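Long-range contacts in putative uncharacterized protein PH0242 (Pyrococcus horikoshii, PDB 3VU1), which forms the C-terminal globular region of an archaeal AglB-type oligosaccharyltransferase, a mixed alpha/beta structure that carries insert and peripheral domains and holds a calcium ion: residues T24-A28 with V379-K383; K271-G275 with L331-Y337; G275-L281 with I325-L331; A293-V297 with R308-G312. All coordinates share one frame; numbering follows the deposited sequence.

Interaction 1 of 4, residues T24-A28 with V379-K383; sequences TSKYA and VGVDK
Ser25 and Asp382 meet through a single hydrogen bond: the hydroxyl OG of Ser25 donates to OD1 of Asp382 across 2.6 Å; the carboxylate oxygen accepts on its syn lone pair, the side of OD2. Beside this bond the ring of Tyr27 lies flat on the backbone of the other segment. Gly380 CA sits 3.9 Å from the centroid of the Tyr27 ring and only 12° off its normal, a CH-pi contact that is possible because Gly380 has no side chain to keep the ring at a distance. Farther along the same ring, CE1 of Tyr27 comes to 3.5 Å from the carbonyl O of Val381. The opposite face is covered by Lys26, whose CG stands over the ring centre, which leaves the aromatic group held between two layers.

The Ser25 hydroxyl is positioned locally, by the turn. It is swung anti to its own nitrogen (chi1 157°), where it can also accept from the backbone N of Tyr27 at 2.8 Å, so OG links the turn and the carboxylate at once. Gly380 is set instead by its strand pairing with Val349, and strand 434-443 lends Glu435 to the surroundings of Tyr27. The whole is an ST turn set within a type I beta turn, Ser25 to Ala28, which follows helix 13-23 and docks on the end of strand 372-381.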
loop_
_atom_site.group_PDB
_atom_site.type_symbol
_atom_site.label_atom_id
_atom_site.label_comp_id
_atom_site.label_asym_id
_atom_site.label_seq_id
_atom_site.Cartn_x
_atom_site.Cartn_y
_atom_site.Cartn_z
ATOM N N THR A 24 -1.940 -18.255 2.120
ATOM C CA THR A 24 -2.816 -17.408 1.344
ATOM C C THR A 24 -3.485 -18.246 0.284
ATOM O O THR A 24 -2.962 -19.290 -0.120
ATOM C CB THR A 24 -2.056 -16.224 0.684
ATOM O OG1 THR A 24 -1.192 -16.691 -0.358
ATOM C CG2 THR A 24 -1.209 -15.489 1.693
ATOM N N SER A 25 -4.647 -17.784 -0.163
ATOM C CA SER A 25 -5.353 -18.372 -1.297
ATOM C C SER A 25 -4.465 -18.476 -2.534
ATOM O O SER A 25 -3.576 -17.645 -2.746
ATOM C CB SER A 25 -6.556 -17.505 -1.645
ATOM O OG SER A 25 -6.937 -17.713 -2.995
ATOM N N LYS A 26 -4.735 -19.481 -3.360
ATOM C CA LYS A 26 -3.978 -19.690 -4.587
ATOM C C LYS A 26 -4.340 -18.632 -5.631
ATOM O O LYS A 26 -3.740 -18.595 -6.706
ATOM C CB LYS A 26 -4.203 -21.110 -5.143
ATOM C CG LYS A 26 -5.613 -21.367 -5.671
ATOM C CD LYS A 26 -5.775 -22.760 -6.263
ATOM C CE LYS A 26 -7.188 -23.294 -6.050
ATOM N NZ LYS A 26 -7.436 -24.498 -6.883
ATOM N N TYR A 27 -5.319 -17.783 -5.305
ATOM C CA TYR A 27 -5.768 -16.694 -6.185
ATOM C C TYR A 27 -5.368 -15.307 -5.666
ATOM O O TYR A 27 -5.733 -14.279 -6.259
ATOM C CB TYR A 27 -7.280 -16.775 -6.423
ATOM C CG TYR A 27 -7.705 -18.082 -7.049
ATOM C CD1 TYR A 27 -8.812 -18.781 -6.570
ATOM C CD2 TYR A 27 -6.975 -18.647 -8.113
ATOM C CE1 TYR A 27 -9.192 -19.992 -7.132
ATOM C CE2 TYR A 27 -7.350 -19.859 -8.679
ATOM C CZ TYR A 27 -8.460 -20.525 -8.181
ATOM O OH TYR A 27 -8.841 -21.732 -8.732
ATOM N N ALA A 28 -4.621 -15.288 -4.560
ATOM C CA ALA A 28 -4.145 -14.052 -3.957
ATOM C C ALA A 28 -3.051 -13.398 -4.806
ATOM O O ALA A 28 -2.262 -14.073 -5.457
ATOM C CB ALA A 28 -3.620 -14.338 -2.570
ATOM N N VAL A 379 -11.306 -17.737 -15.273
ATOM C CA VAL A 379 -11.007 -16.947 -14.085
ATOM C C VAL A 379 -11.246 -17.735 -12.803
ATOM O O VAL A 379 -12.186 -18.526 -12.731
ATOM C CB VAL A 379 -11.801 -15.627 -14.095
ATOM C CG1 VAL A 379 -13.295 -15.886 -14.144
ATOM C CG2 VAL A 379 -11.430 -14.765 -12.904
ATOM N N GLY A 380 -10.383 -17.523 -11.809
ATOM C CA GLY A 380 -10.490 -18.190 -10.501
ATOM C C GLY A 380 -10.919 -17.232 -9.396
ATOM O O GLY A 380 -10.427 -16.101 -9.327
ATOM N N VAL A 381 -11.859 -17.674 -8.557
ATOM C CA VAL A 381 -12.307 -16.921 -7.401
ATOM C C VAL A 381 -12.361 -17.822 -6.193
ATOM O O VAL A 381 -12.505 -19.025 -6.323
ATOM C CB VAL A 381 -13.702 -16.317 -7.609
ATOM C CG1 VAL A 381 -13.637 -15.079 -8.500
ATOM C CG2 VAL A 381 -14.648 -17.359 -8.177
ATOM N N ASP A 382 -12.258 -17.223 -5.013
ATOM C CA ASP A 382 -12.249 -17.963 -3.744
ATOM C C ASP A 382 -13.625 -18.370 -3.272
ATOM O O ASP A 382 -13.746 -19.367 -2.595
ATOM C CB ASP A 382 -11.543 -17.157 -2.650
ATOM C CG ASP A 382 -10.033 -17.120 -2.846
ATOM O OD1 ASP A 382 -9.467 -18.210 -3.112
ATOM O OD2 ASP A 382 -9.417 -16.024 -2.755
ATOM N N LYS A 383 -14.656 -17.604 -3.617
ATOM C CA LYS A 383 -16.034 -17.939 -3.231
ATOM C C LYS A 383 -17.034 -17.662 -4.365
ATOM O O LYS A 383 -16.672 -17.103 -5.404
ATOM C CB LYS A 383 -16.433 -17.231 -1.913
ATOM C CG LYS A 383 -16.200 -15.725 -1.858
ATOM C CD LYS A 383 -16.029 -15.189 -0.432
ATOM C CE LYS A 383 -17.347 -15.075 0.344
ATOM N NZ LYS A 383 -18.356 -14.108 -0.204
#

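Interaction 2 of 4, residues K271-G275 with L331-Y337; sequences KLSPG and LPTAQKY
Pro274 and Leu331 bury the largest areas here, at the point where an antiparallel beta bridge starts the pairing of strands 275-285 and 325-331. The bridge joins Gly275 to Leu331: N of Gly275 reaches O of Leu331 at 2.9 Å, while the return bond, from N of Leu331 to O of Gly275, is 3.1 Å long. Pro274, one residue earlier, lays its ring along the turn that follows the second strand. Its CG touches the methyl CG2 of Thr333 at 3.7 Å and comes equally near to the hydroxyl of Tyr337, the Pro274 and Tyr337 side chains crossing at about a right angle.

Leu331 adds the apolar part of the contact. With CG beside its backbone N (chi1 -50°), it sends CD1 to meet CD1 of Leu272 at 4.0 Å, and the same methyl rests on a face of the Tyr337 ring, offset toward the rim. One carbon thus joins the 271-275 loop to the beginning of strand 336-356. The packing continues outward, since Leu331 and Tyr337 both touch Val297 of strand 293-301, and Leu272 also lies against His277 and Leu279.

Tyr337 is fixed at its rim rather than by its faces alone. The carbonyl O of Leu272 lies in the ring plane near CE1, and at the far end OH of Tyr337 donates to O of Pro332 at 2.8 Å.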
loop_
_atom_site.group_PDB
_atom_site.type_symbol
_atom_site.label_atom_id
_atom_site.label_comp_id
_atom_site.label_asym_id
_atom_site.label_seq_id
_atom_site.Cartn_x
_atom_site.Cartn_y
_atom_site.Cartn_z
ATOM N N LYS A 271 -9.812 -4.860 23.216
ATOM C CA LYS A 271 -10.885 -5.869 23.216
ATOM C C LYS A 271 -12.295 -5.283 23.404
ATOM O O LYS A 271 -12.455 -4.173 23.898
ATOM C CB LYS A 271 -10.608 -6.937 24.278
ATOM C CG LYS A 271 -9.296 -7.687 24.054
ATOM C CD LYS A 271 -9.142 -8.874 25.000
ATOM C CE LYS A 271 -7.861 -9.671 24.750
ATOM N NZ LYS A 271 -6.663 -9.001 25.336
ATOM N N LEU A 272 -13.306 -6.040 22.976
ATOM C CA LEU A 272 -14.711 -5.695 23.158
ATOM C C LEU A 272 -15.474 -6.852 23.833
ATOM O O LEU A 272 -15.310 -8.015 23.468
ATOM C CB LEU A 272 -15.370 -5.371 21.811
ATOM C CG LEU A 272 -15.137 -4.005 21.164
ATOM C CD1 LEU A 272 -15.676 -4.016 19.738
ATOM C CD2 LEU A 272 -15.783 -2.870 21.957
ATOM N N SER A 273 -16.312 -6.524 24.811
ATOM C CA SER A 273 -17.156 -7.519 25.490
ATOM C C SER A 273 -18.376 -7.816 24.651
ATOM O O SER A 273 -18.846 -6.945 23.927
ATOM C CB SER A 273 -17.633 -6.953 26.824
ATOM O OG SER A 273 -18.485 -5.829 26.613
ATOM N N PRO A 274 -18.928 -9.031 24.758
ATOM C CA PRO A 274 -20.284 -9.230 24.176
ATOM C C PRO A 274 -21.275 -8.289 24.882
ATOM O O PRO A 274 -20.967 -7.817 25.967
ATOM C CB PRO A 274 -20.613 -10.690 24.523
ATOM C CG PRO A 274 -19.295 -11.330 24.863
ATOM C CD PRO A 274 -18.383 -10.254 25.383
ATOM N N GLY A 275 -22.436 -8.028 24.289
ATOM C CA GLY A 275 -23.403 -7.084 24.835
ATOM C C GLY A 275 -23.510 -5.855 23.939
ATOM O O GLY A 275 -22.838 -5.781 22.891
ATOM N N LEU A 331 -23.128 -7.385 20.212
ATOM C CA LEU A 331 -22.184 -8.446 19.887
ATOM C C LEU A 331 -22.449 -9.728 20.677
ATOM O O LEU A 331 -22.365 -9.718 21.896
ATOM C CB LEU A 331 -20.753 -7.983 20.186
ATOM C CG LEU A 331 -20.299 -6.633 19.633
ATOM C CD1 LEU A 331 -18.912 -6.349 20.144
ATOM C CD2 LEU A 331 -20.311 -6.616 18.114
ATOM N N PRO A 332 -22.710 -10.852 19.986
ATOM C CA PRO A 332 -22.863 -12.114 20.697
ATOM C C PRO A 332 -21.523 -12.557 21.219
ATOM O O PRO A 332 -20.493 -12.031 20.787
ATOM C CB PRO A 332 -23.289 -13.082 19.598
ATOM C CG PRO A 332 -22.655 -12.546 18.361
ATOM C CD PRO A 332 -22.670 -11.047 18.519
ATOM N N THR A 333 -21.532 -13.531 22.120
ATOM C CA THR A 333 -20.291 -14.098 22.653
ATOM C C THR A 333 -19.603 -14.853 21.506
ATOM O O THR A 333 -20.278 -15.497 20.708
ATOM C CB THR A 333 -20.581 -15.063 23.834
ATOM O OG1 THR A 333 -21.422 -16.089 23.343
ATOM C CG2 THR A 333 -21.356 -14.381 24.977
ATOM N N ALA A 334 -18.278 -14.765 21.429
ATOM C CA ALA A 334 -17.489 -15.315 20.325
ATOM C C ALA A 334 -16.043 -15.017 20.612
ATOM O O ALA A 334 -15.751 -14.198 21.480
ATOM C CB ALA A 334 -17.871 -14.661 19.011
ATOM N N GLN A 335 -15.127 -15.656 19.889
ATOM C CA GLN A 335 -13.708 -15.410 20.128
ATOM C C GLN A 335 -13.259 -14.031 19.641
ATOM O O GLN A 335 -12.493 -13.368 20.322
ATOM C CB GLN A 335 -12.834 -16.503 19.507
ATOM C CG GLN A 335 -11.344 -16.202 19.673
ATOM C CD GLN A 335 -10.424 -17.205 19.007
ATOM O OE1 GLN A 335 -9.205 -17.099 19.141
ATOM N NE2 GLN A 335 -10.987 -18.196 18.309
ATOM N N LYS A 336 -13.725 -13.614 18.466
ATOM C CA LYS A 336 -13.326 -12.323 17.925
ATOM C C LYS A 336 -14.380 -11.717 17.001
ATOM O O LYS A 336 -15.270 -12.424 16.525
ATOM C CB LYS A 336 -11.984 -12.422 17.204
ATOM C CG LYS A 336 -11.962 -13.359 16.014
ATOM C CD LYS A 336 -10.634 -13.218 15.295
ATOM C CE LYS A 336 -10.457 -14.290 14.230
ATOM N NZ LYS A 336 -9.106 -14.136 13.621
ATOM N N TYR A 337 -14.283 -10.403 16.773
ATOM C CA TYR A 337 -15.203 -9.704 15.850
ATOM C C TYR A 337 -14.479 -9.127 14.629
ATOM O O TYR A 337 -13.417 -8.490 14.738
ATOM C CB TYR A 337 -16.053 -8.630 16.559
ATOM C CG TYR A 337 -16.672 -9.111 17.852
ATOM C CD1 TYR A 337 -16.100 -8.780 19.077
ATOM C CD2 TYR A 337 -17.810 -9.912 17.853
ATOM C CE1 TYR A 337 -16.642 -9.214 20.270
ATOM C CE2 TYR A 337 -18.363 -10.357 19.043
ATOM C CZ TYR A 337 -17.768 -10.004 20.251
ATOM O OH TYR A 337 -18.290 -10.436 21.452
#

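Interaction 3 of 4, residues G275-L281 with I325-L331; sequences GKHTLRL and IIVNVTL
Strand 275-281 pairs with strand 325-331 as regular antiparallel neighbours, His277 facing Val329 and Leu279 facing Val327, in a four-stranded sheet where 325-331 is an outermost strand. Besides the Gly275 and Leu331 bridge, three hydrogen-bonded pairs carry the ladder. The Leu279 and Val327 pair is a good example: Leu279 N meets O of Val327 at 2.9 Å with an almost straight N-H...O angle of 171°, and Val327 N returns to O of Leu279 at 2.8 Å. Between these pairs the alpha carbons take over, as where CA of Thr278 approaches O of Val327 in a CA-H...O contact.

The two faces of the ladder differ. His277, Leu279, Leu281, Val327, Val329 and Leu331 share the buried one. Here the methyl CD1 of Leu279 crosses to CG1 of Val329 at 3.9 Å. Val327 turns CG2 into the position between its N and carbonyl carbon, which brings this methyl to the CB of Leu279. Val327 and Val329 also reach Val311 on strand 304-314, so this face packs on the neighbouring sheet. The His277 ring is held by hydrogen bonds, ND1 with OD2 of Asp260 and NE2 with O of Ser273.

The reverse face bears Lys276, Thr278, Arg280, Ile326, Asn328 and Thr330. The Arg280 guanidinium pairs with Glu259 in a salt bridge, hydrogen-bonds Tyr282 OH and makes a cation-pi contact with Trp266. What Arg280 gives the partner strand is aliphatic: its CG lies 4.1 Å from CG1 of Ile326.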
loop_
_atom_site.group_PDB
_atom_site.type_symbol
_atom_site.label_atom_id
_atom_site.label_comp_id
_atom_site.label_asym_id
_atom_site.label_seq_id
_atom_site.Cartn_x
_atom_site.Cartn_y
_atom_site.Cartn_z
ATOM N N GLY A 275 -22.436 -8.028 24.289
ATOM C CA GLY A 275 -23.403 -7.084 24.835
ATOM C C GLY A 275 -23.510 -5.855 23.939
ATOM O O GLY A 275 -22.838 -5.781 22.891
ATOM N N LYS A 276 -24.340 -4.883 24.350
ATOM C CA LYS A 276 -24.560 -3.643 23.584
ATOM C C LYS A 276 -23.376 -2.693 23.629
ATOM O O LYS A 276 -22.739 -2.532 24.667
ATOM C CB LYS A 276 -25.824 -2.904 24.034
ATOM C CG LYS A 276 -27.079 -3.616 23.598
ATOM C CD LYS A 276 -28.367 -2.935 24.026
ATOM C CE LYS A 276 -29.535 -3.894 23.778
ATOM N NZ LYS A 276 -30.857 -3.195 23.787
ATOM N N HIS A 277 -23.092 -2.060 22.498
ATOM C CA HIS A 277 -22.082 -1.033 22.458
ATOM C C HIS A 277 -22.503 0.081 21.552
ATOM O O HIS A 277 -23.244 -0.112 20.577
ATOM C CB HIS A 277 -20.771 -1.601 21.925
ATOM C CG HIS A 277 -20.081 -2.574 22.847
ATOM N ND1 HIS A 277 -19.117 -2.179 23.729
ATOM C CD2 HIS A 277 -20.186 -3.973 22.961
ATOM C CE1 HIS A 277 -18.628 -3.273 24.383
ATOM N NE2 HIS A 277 -19.284 -4.369 23.913
ATOM N N THR A 278 -22.015 1.269 21.847
ATOM C CA THR A 278 -22.077 2.334 20.890
ATOM C C THR A 278 -20.637 2.648 20.550
ATOM O O THR A 278 -19.827 2.957 21.433
ATOM C CB THR A 278 -22.847 3.541 21.436
ATOM O OG1 THR A 278 -24.232 3.212 21.424
ATOM C CG2 THR A 278 -22.667 4.770 20.554
ATOM N N LEU A 279 -20.315 2.539 19.268
ATOM C CA LEU A 279 -18.934 2.601 18.811
ATOM C C LEU A 279 -18.760 3.735 17.824
ATOM O O LEU A 279 -19.668 4.031 17.020
ATOM C CB LEU A 279 -18.547 1.276 18.151
ATOM C CG LEU A 279 -18.707 -0.013 18.955
ATOM C CD1 LEU A 279 -18.447 -1.204 18.051
ATOM C CD2 LEU A 279 -17.763 -0.026 20.155
ATOM N N ARG A 280 -17.606 4.383 17.904
ATOM C CA ARG A 280 -17.192 5.332 16.911
ATOM C C ARG A 280 -16.051 4.690 16.137
ATOM O O ARG A 280 -14.986 4.425 16.720
ATOM C CB ARG A 280 -16.745 6.649 17.547
ATOM C CG ARG A 280 -16.665 7.787 16.525
ATOM C CD ARG A 280 -15.884 8.974 17.047
ATOM N NE ARG A 280 -16.752 9.928 17.728
ATOM C CZ ARG A 280 -16.404 10.620 18.812
ATOM N NH1 ARG A 280 -15.213 10.483 19.396
ATOM N NH2 ARG A 280 -17.270 11.453 19.330
ATOM N N LEU A 281 -16.288 4.408 14.849
ATOM C CA LEU A 281 -15.280 3.820 13.952
ATOM C C LEU A 281 -14.540 4.863 13.094
ATOM O O LEU A 281 -15.146 5.623 12.312
ATOM C CB LEU A 281 -15.952 2.764 13.088
ATOM C CG LEU A 281 -16.961 1.931 13.898
ATOM C CD1 LEU A 281 -17.714 0.971 12.997
ATOM C CD2 LEU A 281 -16.310 1.158 15.039
ATOM N N ILE A 325 -17.622 7.300 12.013
ATOM C CA ILE A 325 -18.961 6.757 11.884
ATOM C C ILE A 325 -19.394 6.106 13.188
ATOM O O ILE A 325 -18.615 5.368 13.795
ATOM C CB ILE A 325 -18.984 5.730 10.742
ATOM C CG1 ILE A 325 -19.467 6.409 9.488
ATOM C CG2 ILE A 325 -19.890 4.547 11.004
ATOM C CD1 ILE A 325 -19.485 5.468 8.317
ATOM N N ILE A 326 -20.638 6.362 13.598
ATOM C CA ILE A 326 -21.135 5.895 14.890
ATOM C C ILE A 326 -22.089 4.767 14.637
ATOM O O ILE A 326 -22.961 4.913 13.802
ATOM C CB ILE A 326 -21.835 7.021 15.684
ATOM C CG1 ILE A 326 -20.783 8.041 16.131
ATOM C CG2 ILE A 326 -22.565 6.447 16.880
ATOM C CD1 ILE A 326 -21.297 9.226 16.917
ATOM N N VAL A 327 -21.915 3.640 15.326
ATOM C CA VAL A 327 -22.827 2.513 15.156
ATOM C C VAL A 327 -23.269 2.000 16.507
ATOM O O VAL A 327 -22.604 2.269 17.514
ATOM C CB VAL A 327 -22.220 1.339 14.342
ATOM C CG1 VAL A 327 -21.832 1.783 12.945
ATOM C CG2 VAL A 327 -21.033 0.706 15.058
ATOM N N ASN A 328 -24.395 1.275 16.515
ATOM C CA ASN A 328 -24.900 0.552 17.693
ATOM C C ASN A 328 -25.015 -0.924 17.403
ATOM O O ASN A 328 -25.658 -1.313 16.447
ATOM C CB ASN A 328 -26.263 1.089 18.104
ATOM C CG ASN A 328 -26.149 2.375 18.865
ATOM O OD1 ASN A 328 -26.179 3.446 18.283
ATOM N ND2 ASN A 328 -25.947 2.278 20.173
ATOM N N VAL A 329 -24.406 -1.758 18.228
ATOM C CA VAL A 329 -24.358 -3.170 17.922
ATOM C C VAL A 329 -24.498 -4.036 19.169
ATOM O O VAL A 329 -23.975 -3.708 20.233
ATOM C CB VAL A 329 -23.065 -3.514 17.124
ATOM C CG1 VAL A 329 -21.786 -3.255 17.940
ATOM C CG2 VAL A 329 -23.113 -4.942 16.584
ATOM N N THR A 330 -25.216 -5.142 19.036
ATOM C CA THR A 330 -25.205 -6.147 20.077
ATOM C C THR A 330 -24.311 -7.284 19.610
ATOM O O THR A 330 -24.688 -8.045 18.708
ATOM C CB THR A 330 -26.619 -6.681 20.388
ATOM O OG1 THR A 330 -27.513 -5.576 20.630
ATOM C CG2 THR A 330 -26.571 -7.583 21.618
ATOM N N LEU A 331 -23.128 -7.385 20.212
ATOM C CA LEU A 331 -22.184 -8.446 19.887
ATOM C C LEU A 331 -22.449 -9.728 20.677
ATOM O O LEU A 331 -22.365 -9.718 21.896
ATOM C CB LEU A 331 -20.753 -7.983 20.186
ATOM C CG LEU A 331 -20.299 -6.633 19.633
ATOM C CD1 LEU A 331 -18.912 -6.349 20.144
ATOM C CD2 LEU A 331 -20.311 -6.616 18.114
#

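Interaction 4 of 4, residues A293-V297 with R308-G312; sequences ATLYV and RIKVG
The amide N of Leu295 makes the shortest polar bond between these two strand segments, part of a beta hairpin, reaching the carbonyl O of Gly312 at 2.7 Å. The carbonyl O of Leu295 receives N of Val311 at 2.9 Å, so that Val311 and Gly312 together face the single residue Leu295, in the manner of a beta bulge. Nearer the hairpin turn the pairing is regular: Val297 N bonds to O of Ile309, and Ile309 N to O of Val297.

Both methyls of Val311 touch the partner strand. CG2 of Val311 meets CB of Leu295 at 3.7 Å, while CG1 of Val311 touches CG2 of Val297 at 3.9 Å. Strand 325-331 closes over this group, with Val327 and Val329 on Val311.

On the other face Tyr296 and Lys310 form a non-hydrogen-bonded pair. The lysine chain leaves with CG anti to its N (chi1 162°) and runs extended past the aromatic ring, then over Thr294, toward a salt bridge with Glu313. The ring keeps to the base of that chain, its CE2 lying 3.9 Å from CB of Lys310.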
loop_
_atom_site.group_PDB
_atom_site.type_symbol
_atom_site.label_atom_id
_atom_site.label_comp_id
_atom_site.label_asym_id
_atom_site.label_seq_id
_atom_site.Cartn_x
_atom_site.Cartn_y
_atom_site.Cartn_z
ATOM N N ALA A 293 -22.151 1.418 0.362
ATOM C CA ALA A 293 -21.491 0.392 1.144
ATOM C C ALA A 293 -22.344 -0.029 2.344
ATOM O O ALA A 293 -23.027 0.802 2.941
ATOM C CB ALA A 293 -20.130 0.916 1.621
ATOM N N THR A 294 -22.279 -1.309 2.700
ATOM C CA THR A 294 -22.894 -1.827 3.924
ATOM C C THR A 294 -21.819 -2.228 4.940
ATOM O O THR A 294 -20.847 -2.886 4.566
ATOM C CB THR A 294 -23.755 -3.066 3.617
ATOM O OG1 THR A 294 -24.594 -2.767 2.510
ATOM C CG2 THR A 294 -24.622 -3.450 4.807
ATOM N N LEU A 295 -22.006 -1.845 6.209
ATOM C CA LEU A 295 -21.131 -2.289 7.295
ATOM C C LEU A 295 -21.657 -3.535 8.023
ATOM O O LEU A 295 -22.853 -3.625 8.344
ATOM C CB LEU A 295 -20.928 -1.173 8.295
ATOM C CG LEU A 295 -20.494 0.146 7.693
ATOM C CD1 LEU A 295 -20.458 1.244 8.748
ATOM C CD2 LEU A 295 -19.134 -0.017 7.039
ATOM N N TYR A 296 -20.768 -4.493 8.288
ATOM C CA TYR A 296 -21.142 -5.643 9.108
ATOM C C TYR A 296 -20.173 -5.899 10.225
ATOM O O TYR A 296 -19.055 -5.377 10.239
ATOM C CB TYR A 296 -21.198 -6.906 8.294
ATOM C CG TYR A 296 -22.142 -6.856 7.145
ATOM C CD1 TYR A 296 -21.726 -6.383 5.902
ATOM C CD2 TYR A 296 -23.457 -7.311 7.278
ATOM C CE1 TYR A 296 -22.587 -6.368 4.826
ATOM C CE2 TYR A 296 -24.334 -7.304 6.200
ATOM C CZ TYR A 296 -23.888 -6.833 4.981
ATOM O OH TYR A 296 -24.735 -6.795 3.916
ATOM N N VAL A 297 -20.625 -6.706 11.174
ATOM C CA VAL A 297 -19.741 -7.361 12.119
ATOM C C VAL A 297 -19.981 -8.870 11.974
ATOM O O VAL A 297 -21.139 -9.344 11.984
ATOM C CB VAL A 297 -19.972 -6.854 13.564
ATOM C CG1 VAL A 297 -19.078 -7.589 14.550
ATOM C CG2 VAL A 297 -19.678 -5.361 13.661
ATOM N N ARG A 308 -23.792 -12.902 11.261
ATOM C CA ARG A 308 -23.526 -11.712 10.459
ATOM C C ARG A 308 -24.546 -10.664 10.852
ATOM O O ARG A 308 -25.754 -10.913 10.787
ATOM C CB ARG A 308 -23.631 -11.988 8.956
ATOM C CG ARG A 308 -22.588 -12.938 8.404
ATOM C CD ARG A 308 -23.064 -13.621 7.126
ATOM N NE ARG A 308 -22.019 -14.488 6.572
ATOM C CZ ARG A 308 -21.855 -15.780 6.880
ATOM N NH1 ARG A 308 -22.672 -16.384 7.743
ATOM N NH2 ARG A 308 -20.864 -16.470 6.319
ATOM N N ILE A 309 -24.055 -9.495 11.254
ATOM C CA ILE A 309 -24.907 -8.422 11.730
ATOM C C ILE A 309 -24.634 -7.152 10.945
ATOM O O ILE A 309 -23.505 -6.640 10.946
ATOM C CB ILE A 309 -24.677 -8.129 13.235
ATOM C CG1 ILE A 309 -24.690 -9.424 14.040
ATOM C CG2 ILE A 309 -25.706 -7.131 13.762
ATOM C CD1 ILE A 309 -23.811 -9.359 15.263
ATOM N N LYS A 310 -25.676 -6.645 10.293
ATOM C CA LYS A 310 -25.618 -5.365 9.604
ATOM C C LYS A 310 -25.677 -4.227 10.634
ATOM O O LYS A 310 -26.609 -4.141 11.423
ATOM C CB LYS A 310 -26.742 -5.268 8.566
ATOM C CG LYS A 310 -27.024 -3.854 8.112
ATOM C CD LYS A 310 -27.903 -3.757 6.877
ATOM C CE LYS A 310 -28.318 -2.289 6.740
ATOM N NZ LYS A 310 -28.871 -1.893 5.416
ATOM N N VAL A 311 -24.676 -3.357 10.625
ATOM C CA VAL A 311 -24.585 -2.299 11.623
ATOM C C VAL A 311 -24.640 -0.910 11.025
ATOM O O VAL A 311 -24.534 0.074 11.761
ATOM C CB VAL A 311 -23.278 -2.379 12.487
ATOM C CG1 VAL A 311 -23.208 -3.694 13.253
ATOM C CG2 VAL A 311 -21.992 -2.135 11.673
ATOM N N GLY A 312 -24.745 -0.809 9.702
ATOM C CA GLY A 312 -24.638 0.509 9.065
ATOM C C GLY A 312 -24.501 0.511 7.566
ATOM O O GLY A 312 -24.303 -0.527 6.945
#

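In the fold
Interactions 2, 3 and 4 form one continuous cluster. Interactions 2 and 3 share Gly275 and Leu331, and their centres lie 11 Å apart. Interaction 4 supplies the facing layer: CG1 of Val311 meets CG2 of Val329 at 3.6 Å, and CG1 of Val297 touches CB of Tyr337 at 3.8 Å. Interaction 1 stands apart, its nearest atoms about 7 Å from those of interaction 4, yet its strand 372-381 belongs to the same large sheet as strands 336-356 and 293-301. The calcium ion, at a site including Glu76, Ala285, His319 and Glu322, is about 14 Å from the side chain of Ile325; Ala285 ends strand 275-285, and Glu322 precedes strand 325-331.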